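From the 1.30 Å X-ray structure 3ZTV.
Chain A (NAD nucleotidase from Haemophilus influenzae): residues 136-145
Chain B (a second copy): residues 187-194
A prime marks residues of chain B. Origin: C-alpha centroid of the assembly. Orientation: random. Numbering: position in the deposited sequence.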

# COMPACT_ATOMS: atom_id res chain seq x y z
N LEU A 136 11.36 -21.40 -0.21
CA LEU A 136 11.68 -20.52 -1.35
C LEU A 136 12.67 -19.41 -1.00
O LEU A 136 12.98 -18.57 -1.85
CB LEU A 136 10.40 -19.92 -1.93
CG LEU A 136 9.39 -20.95 -2.42
CD1 LEU A 136 8.09 -20.26 -2.80
CD2 LEU A 136 9.94 -21.76 -3.60
N TYR A 137 13.16 -19.38 0.23
CA TYR A 137 14.12 -18.37 0.64
C TYR A 137 15.35 -18.39 -0.28
O TYR A 137 15.87 -19.46 -0.59
CB TYR A 137 14.55 -18.61 2.09
CG TYR A 137 15.37 -17.48 2.67
CD1 TYR A 137 14.83 -16.20 2.81
CD2 TYR A 137 16.68 -17.68 3.08
CE1 TYR A 137 15.57 -15.16 3.35
CE2 TYR A 137 17.43 -16.64 3.63
CZ TYR A 137 16.87 -15.39 3.75
OH TYR A 137 17.61 -14.36 4.29
N ASN A 138 15.79 -17.22 -0.71
CA ASN A 138 16.99 -17.09 -1.55
C ASN A 138 16.93 -17.81 -2.90
O ASN A 138 17.97 -18.21 -3.43
CB ASN A 138 18.24 -17.54 -0.79
CG ASN A 138 18.69 -16.54 0.27
OD1 ASN A 138 19.31 -16.92 1.27
ND2 ASN A 138 18.37 -15.27 0.06
N LYS A 139 15.74 -17.98 -3.46
CA LYS A 139 15.61 -18.64 -4.75
C LYS A 139 15.49 -17.64 -5.91
O LYS A 139 15.54 -18.02 -7.08
CB LYS A 139 14.43 -19.60 -4.75
CG LYS A 139 14.57 -20.80 -3.81
CD LYS A 139 15.79 -21.65 -4.14
CE LYS A 139 15.86 -22.89 -3.25
NZ LYS A 139 17.11 -23.66 -3.49
N TRP A 140 15.31 -16.36 -5.58
CA TRP A 140 15.29 -15.30 -6.58
C TRP A 140 15.73 -14.00 -5.94
O TRP A 140 15.85 -13.91 -4.71
CB TRP A 140 13.92 -15.15 -7.21
CG TRP A 140 12.79 -14.82 -6.26
CD1 TRP A 140 12.45 -13.57 -5.76
CD2 TRP A 140 11.83 -15.73 -5.74
NE1 TRP A 140 11.33 -13.67 -4.97
CE2 TRP A 140 10.94 -14.99 -4.92
CE3 TRP A 140 11.63 -17.12 -5.87
CZ2 TRP A 140 9.86 -15.59 -4.28
CZ3 TRP A 140 10.56 -17.70 -5.22
CH2 TRP A 140 9.70 -16.95 -4.43
N LYS A 141 15.96 -12.99 -6.77
CA LYS A 141 16.39 -11.66 -6.33
C LYS A 141 15.37 -10.61 -6.78
O LYS A 141 14.62 -10.86 -7.73
CB LYS A 141 17.77 -11.33 -6.90
CG LYS A 141 18.86 -12.22 -6.35
CD LYS A 141 20.24 -11.79 -6.80
CE LYS A 141 20.53 -12.27 -8.21
NZ LYS A 141 21.89 -11.88 -8.68
N PRO A 142 15.33 -9.45 -6.12
CA PRO A 142 14.38 -8.41 -6.55
C PRO A 142 14.76 -7.73 -7.87
O PRO A 142 13.87 -7.29 -8.60
CB PRO A 142 14.40 -7.41 -5.38
CG PRO A 142 15.75 -7.61 -4.75
CD PRO A 142 16.00 -9.10 -4.85
N TYR A 143 16.05 -7.63 -8.16
CA TYR A 143 16.51 -6.95 -9.37
C TYR A 143 17.89 -7.47 -9.75
O TYR A 143 18.52 -8.21 -8.98
CB TYR A 143 16.57 -5.42 -9.19
CG TYR A 143 17.71 -4.95 -8.31
CD1 TYR A 143 17.63 -5.03 -6.91
CD2 TYR A 143 18.89 -4.46 -8.86
CE1 TYR A 143 18.68 -4.60 -6.10
CE2 TYR A 143 19.95 -4.04 -8.05
CZ TYR A 143 19.83 -4.11 -6.67
OH TYR A 143 20.87 -3.70 -5.85
N ASP A 144 18.35 -7.10 -10.94
CA ASP A 144 19.73 -7.32 -11.34
C ASP A 144 20.21 -6.10 -12.13
O ASP A 144 19.40 -5.35 -12.68
CB ASP A 144 19.89 -8.62 -12.17
CG ASP A 144 21.35 -9.06 -12.27
OD1 ASP A 144 22.10 -8.88 -11.29
OD2 ASP A 144 21.75 -9.59 -13.33
N ILE A 145 21.52 -5.88 -12.15
CA ILE A 145 22.12 -4.82 -12.95
C ILE A 145 23.10 -5.44 -13.93
O ILE A 145 23.96 -6.22 -13.54
CB ILE A 145 22.89 -3.82 -12.06
CG1 ILE A 145 21.92 -3.04 -11.17
CG2 ILE A 145 23.71 -2.85 -12.92
CD1 ILE A 145 22.61 -2.32 -10.00
N ALA B 187 14.85 -2.38 2.36
CA ALA B 187 15.77 -3.29 3.04
C ALA B 187 16.05 -4.52 2.16
O ALA B 187 17.18 -4.99 2.09
CB ALA B 187 15.22 -3.70 4.40
N ASN B 188 15.02 -5.00 1.45
CA ASN B 188 15.18 -6.20 0.62
C ASN B 188 16.15 -5.95 -0.52
O ASN B 188 16.96 -6.82 -0.86
CB ASN B 188 13.83 -6.68 0.09
CG ASN B 188 13.94 -8.03 -0.60
OD1 ASN B 188 14.34 -9.03 0.01
ND2 ASN B 188 13.56 -8.08 -1.89
N ALA B 189 16.07 -4.77 -1.11
CA ALA B 189 16.95 -4.41 -2.22
C ALA B 189 18.41 -4.28 -1.80
O ALA B 189 19.32 -4.57 -2.58
CB ALA B 189 16.48 -3.12 -2.87
N LEU B 190 18.64 -3.85 -0.56
CA LEU B 190 20.00 -3.66 -0.07
C LEU B 190 20.74 -4.98 0.19
O LEU B 190 21.97 -5.00 0.18
CB LEU B 190 19.99 -2.79 1.19
CG LEU B 190 19.66 -1.32 0.93
CD1 LEU B 190 19.19 -0.63 2.20
CD2 LEU B 190 20.85 -0.59 0.31
N LYS B 191 20.01 -6.07 0.38
CA LYS B 191 20.63 -7.36 0.71
C LYS B 191 21.70 -7.83 -0.28
O LYS B 191 22.80 -8.19 0.12
CB LYS B 191 19.56 -8.44 0.86
CG LYS B 191 18.61 -8.24 2.02
CD LYS B 191 17.49 -9.28 1.99
CE LYS B 191 18.04 -10.69 1.86
NZ LYS B 191 16.96 -11.70 1.71
N GLN B 192 21.36 -7.84 -1.57
CA GLN B 192 22.26 -8.39 -2.59
C GLN B 192 23.51 -7.54 -2.81
O GLN B 192 24.41 -7.92 -3.56
CB GLN B 192 21.53 -8.60 -3.92
CG GLN B 192 21.09 -7.33 -4.59
CD GLN B 192 20.03 -7.58 -5.64
OE1 GLN B 192 18.89 -7.89 -5.33
NE2 GLN B 192 20.41 -7.43 -6.91
N GLN B 193 23.56 -6.39 -2.15
CA GLN B 193 24.74 -5.54 -2.20
C GLN B 193 25.73 -5.92 -1.10
O GLN B 193 26.74 -5.24 -0.91
CB GLN B 193 24.35 -4.07 -2.12
CG GLN B 193 23.40 -3.65 -3.22
CD GLN B 193 22.87 -2.25 -3.05
OE1 GLN B 193 23.63 -1.31 -2.82
NE2 GLN B 193 21.55 -2.11 -3.14
N GLY B 194 25.44 -7.02 -0.41
CA GLY B 194 26.31 -7.52 0.64
C GLY B 194 26.14 -6.74 1.93
O GLY B 194 27.10 -6.54 2.68
O HOH W 1 15.83 -11.83 4.31

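Chain A approaches the contact through a type II beta turn from Leu136 to Lys139, closed by the backbone hydrogen bond from Lys139 N to Leu136 O (3.2 Å). Asn138, third in the turn, has the positive phi this position demands, a conformation asparagine tolerates well. The turn meets chain B lightly: Tyr137 OH lies 3.8 Å from Lys191′ NZ, and a water bridges the two from one side, its O 2.8 Å from Lys191′ NZ, from which it accepts a hydrogen bond, and 3.1 Å from Tyr137 OH. The long lysine chain suits this place because it carries its ammonium group well beyond its own backbone.

Lys141 stays at the margin, its CB 3.9 Å from Gln192′ OE1. Pro142 points toward chain B, and its compact ring packs closely, with CG 3.6 Å from Asn188′ ND2 and CD 3.2 Å from Gln192′ OE1.

Tyr143 begins the strand and forms the heart of the contact. Gln192′ NE2 donates a nearly straight hydrogen bond to Tyr143 O (2.9 Å, 170°), while the flat amide lies over one face of the ring, Gln192′ CD 3.3 Å from Tyr143 CE1. At the ring's edge lies Ala189′ O, 3.6 Å from Tyr143 CE1, and the methyl Ala189′ CB, a small apolar group that suits contact with the aromatic ring, makes an apolar contact with Tyr143 CE1 at 4.2 Å. Beyond, Asp144 turns its CA-to-CB bond away.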